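PDB 3TEV: glycosyl hyrolase, family 3 from Deinococcus radiodurans, which probably hydrolyses O-glycosidic bonds as a family 3 glycoside hydrolase with a TIM-barrel domain. Local coordinates for residues Asn114-Arg122 / Gly167-Pro175. Residues are numbered along the deposited sequence; the frame is centred on the assembly and turned at random.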
loop_
_atom_site.group_PDB
_atom_site.type_symbol
_atom_site.label_atom_id
_atom_site.label_comp_id
_atom_site.label_asym_id
_atom_site.label_seq_id
_atom_site.Cartn_x
_atom_site.Cartn_y
_atom_site.Cartn_z
ATOM N N ASN A 114 -13.608 -2.358 -12.517
ATOM C CA ASN A 114 -12.366 -2.783 -11.887
ATOM C C ASN A 114 -11.816 -4.078 -12.499
ATOM O O ASN A 114 -10.591 -4.253 -12.631
ATOM C CB ASN A 114 -12.546 -2.854 -10.365
ATOM C CG ASN A 114 -12.480 -1.469 -9.718
ATOM O OD1 ASN A 114 -11.397 -0.986 -9.383
ATOM N ND2 ASN A 114 -13.634 -0.813 -9.564
ATOM N N ALA A 115 -12.720 -4.967 -12.907
ATOM C CA ALA A 115 -12.308 -6.192 -13.569
ATOM C C ALA A 115 -11.612 -5.866 -14.876
ATOM O O ALA A 115 -10.573 -6.457 -15.170
ATOM C CB ALA A 115 -13.476 -7.116 -13.800
ATOM N N ALA A 116 -12.159 -4.917 -15.647
ATOM C CA ALA A 116 -11.523 -4.504 -16.914
ATOM C C ALA A 116 -10.178 -3.826 -16.687
ATOM O O ALA A 116 -9.244 -4.032 -17.441
ATOM C CB ALA A 116 -12.411 -3.596 -17.694
ATOM N N LEU A 117 -10.088 -3.003 -15.654
ATOM C CA LEU A 117 -8.838 -2.362 -15.337
ATOM C C LEU A 117 -7.796 -3.425 -14.959
ATOM O O LEU A 117 -6.648 -3.378 -15.403
ATOM C CB LEU A 117 -9.038 -1.335 -14.219
ATOM C CG LEU A 117 -7.774 -0.821 -13.519
ATOM C CD1 LEU A 117 -6.748 -0.181 -14.522
ATOM C CD2 LEU A 117 -8.151 0.151 -12.379
ATOM N N ALA A 118 -8.211 -4.397 -14.159
ATOM C CA ALA A 118 -7.293 -5.456 -13.720
ATOM C C ALA A 118 -6.796 -6.318 -14.901
ATOM O O ALA A 118 -5.613 -6.696 -14.936
ATOM C CB ALA A 118 -7.921 -6.306 -12.620
ATOM N N ARG A 119 -7.676 -6.586 -15.870
ATOM C CA ARG A 119 -7.312 -7.341 -17.078
ATOM C C ARG A 119 -6.258 -6.612 -17.894
ATOM O O ARG A 119 -5.360 -7.247 -18.453
ATOM C CB ARG A 119 -8.525 -7.619 -17.990
ATOM C CG ARG A 119 -9.458 -8.708 -17.498
ATOM C CD ARG A 119 -10.481 -9.130 -18.558
ATOM N NE ARG A 119 -11.391 -8.044 -18.933
ATOM C CZ ARG A 119 -12.524 -7.737 -18.294
ATOM N NH1 ARG A 119 -12.914 -8.427 -17.229
ATOM N NH2 ARG A 119 -13.280 -6.743 -18.738
ATOM N N GLN A 120 -6.391 -5.291 -17.999
ATOM C CA GLN A 120 -5.375 -4.507 -18.676
ATOM C C GLN A 120 -4.034 -4.585 -17.899
ATOM O O GLN A 120 -2.975 -4.758 -18.502
ATOM C CB GLN A 120 -5.841 -3.061 -18.903
ATOM C CG GLN A 120 -4.982 -2.286 -19.932
ATOM C CD GLN A 120 -5.306 -2.624 -21.422
ATOM O OE1 GLN A 120 -6.459 -2.954 -21.788
ATOM N NE2 GLN A 120 -4.285 -2.520 -22.283
ATOM N N LEU A 121 -4.087 -4.495 -16.571
ATOM C CA LEU A 121 -2.875 -4.572 -15.759
ATOM C C LEU A 121 -2.213 -5.944 -15.899
ATOM O O LEU A 121 -1.014 -6.047 -16.117
ATOM C CB LEU A 121 -3.173 -4.266 -14.290
ATOM C CG LEU A 121 -3.663 -2.859 -13.937
ATOM C CD1 LEU A 121 -3.783 -2.688 -12.419
ATOM C CD2 LEU A 121 -2.765 -1.774 -14.520
ATOM N N ARG A 122 -3.020 -6.989 -15.776
ATOM C CA ARG A 122 -2.575 -8.357 -15.950
ATOM C C ARG A 122 -1.911 -8.577 -17.326
ATOM O O ARG A 122 -0.866 -9.235 -17.413
ATOM C CB ARG A 122 -3.744 -9.326 -15.704
ATOM C CG ARG A 122 -3.390 -10.819 -15.674
ATOM C CD ARG A 122 -2.822 -11.260 -14.315
ATOM N NE ARG A 122 -1.693 -10.418 -13.885
ATOM C CZ ARG A 122 -0.416 -10.625 -14.206
ATOM N NH1 ARG A 122 0.504 -9.775 -13.791
ATOM N NH2 ARG A 122 -0.059 -11.674 -14.940
ATOM N N GLY A 167 -13.361 -7.399 -8.349
ATOM C CA GLY A 167 -12.960 -7.224 -9.739
ATOM C C GLY A 167 -11.470 -7.440 -9.963
ATOM O O GLY A 167 -11.080 -7.945 -11.011
ATOM N N HIS A 168 -10.636 -7.064 -8.990
ATOM C CA HIS A 168 -9.196 -7.273 -9.104
ATOM C C HIS A 168 -8.845 -8.729 -8.818
ATOM O O HIS A 168 -8.175 -9.389 -9.595
ATOM C CB HIS A 168 -8.435 -6.335 -8.158
ATOM C CG HIS A 168 -8.249 -4.962 -8.711
ATOM N ND1 HIS A 168 -9.209 -3.981 -8.601
ATOM C CD2 HIS A 168 -7.232 -4.420 -9.421
ATOM C CE1 HIS A 168 -8.785 -2.884 -9.206
ATOM N NE2 HIS A 168 -7.587 -3.125 -9.715
ATOM N N THR A 169 -9.313 -9.204 -7.678
ATOM C CA THR A 169 -9.068 -10.543 -7.192
ATOM C C THR A 169 -9.428 -11.599 -8.231
ATOM O O THR A 169 -8.617 -12.485 -8.533
ATOM C CB THR A 169 -9.844 -10.736 -5.879
ATOM O OG1 THR A 169 -9.142 -10.046 -4.835
ATOM C CG2 THR A 169 -9.926 -12.178 -5.499
ATOM N N ARG A 170 -10.622 -11.490 -8.811
ATOM C CA ARG A 170 -11.037 -12.477 -9.804
ATOM C C ARG A 170 -10.236 -12.403 -11.116
ATOM O O ARG A 170 -10.245 -13.360 -11.891
ATOM C CB ARG A 170 -12.556 -12.433 -10.051
ATOM C CG ARG A 170 -13.075 -11.226 -10.829
ATOM C CD ARG A 170 -14.603 -11.330 -10.882
ATOM N NE ARG A 170 -15.366 -10.295 -11.588
ATOM C CZ ARG A 170 -15.449 -10.166 -12.917
ATOM N NH1 ARG A 170 -14.702 -10.949 -13.714
ATOM N NH2 ARG A 170 -16.257 -9.227 -13.456
ATOM N N GLU A 171 -9.543 -11.284 -11.356
ATOM C CA GLU A 171 -8.705 -11.155 -12.545
ATOM C C GLU A 171 -7.212 -11.403 -12.263
ATOM O O GLU A 171 -6.364 -11.189 -13.135
ATOM C CB GLU A 171 -8.922 -9.812 -13.261
ATOM C CG GLU A 171 -10.365 -9.571 -13.825
ATOM C CD GLU A 171 -10.813 -10.537 -14.936
ATOM O OE1 GLU A 171 -10.038 -11.425 -15.359
ATOM O OE2 GLU A 171 -11.977 -10.414 -15.400
ATOM N N GLY A 172 -6.881 -11.864 -11.060
ATOM C CA GLY A 172 -5.482 -12.129 -10.723
ATOM C C GLY A 172 -4.588 -10.921 -10.453
ATOM O O GLY A 172 -3.384 -11.007 -10.646
ATOM N N VAL A 173 -5.157 -9.802 -10.004
ATOM C CA VAL A 173 -4.369 -8.655 -9.571
ATOM C C VAL A 173 -4.692 -8.423 -8.093
ATOM O O VAL A 173 -5.880 -8.402 -7.707
ATOM C CB VAL A 173 -4.708 -7.373 -10.393
ATOM C CG1 VAL A 173 -4.042 -6.133 -9.801
ATOM C CG2 VAL A 173 -4.321 -7.531 -11.855
ATOM N N ALA A 174 -3.655 -8.279 -7.264
ATOM C CA ALA A 174 -3.859 -7.946 -5.860
ATOM C C ALA A 174 -4.319 -6.503 -5.772
ATOM O O ALA A 174 -3.680 -5.628 -6.342
ATOM C CB ALA A 174 -2.584 -8.117 -5.063
ATOM N N PRO A 175 -5.445 -6.246 -5.091
ATOM C CA PRO A 175 -5.792 -4.854 -4.837
ATOM C C PRO A 175 -5.256 -4.474 -3.463
ATOM O O PRO A 175 -5.000 -5.352 -2.646
ATOM C CB PRO A 175 -7.321 -4.886 -4.845
ATOM C CG PRO A 175 -7.653 -6.233 -4.310
ATOM C CD PRO A 175 -6.537 -7.164 -4.706
HETATM O O HOH W 1 -15.931 -8.482 -16.370
#
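Two neighbouring helices of the TIM barrel meet where helix 154-169 closes in a Schellman motif, with G172 at positive phi as its C-prime residue, and the chain turns into strand 174-180; A115, A118, R119 and R122 of helix 107-124 pack against this turn. The backbones come close at A115 and G167, where the absence of a side chain on G167 allows A115 CA to lie 3.3 Å from G167 O in a CA-H...O contact. Further along, the methyl of A118 touches E171 CB at 3.7 Å and also meets V173 CG2 and the H168 ring. N114 OD1 approaches the edge of that ring, 3.2 Å from H168 CE1, while N114 ND2 bonds to T110 O and H168 ND1 to A164 O.

At the solvent side, chi1 of E171 (-63°) lays CG against A115 O, and a bend at chi2 (-64°) then brings E171 OE2 to R119 NH1 at 2.9 Å. This salt bridge runs in the guanidinium plane but meets the carboxylate from above its plane. E171 OE2 also forms a salt bridge with R170 NH1 (3.2 Å), and a water joins R119 NH1 to R170 NH2. R170, also paired with E111 and D112, lays its guanidinium face over A115 CB. An alanine in place of E171 would probably leave R119 and R170 without their shared carboxylate. One anion thus ties an arginine of helix 107-124 to one of the turn that follows helix 154-169.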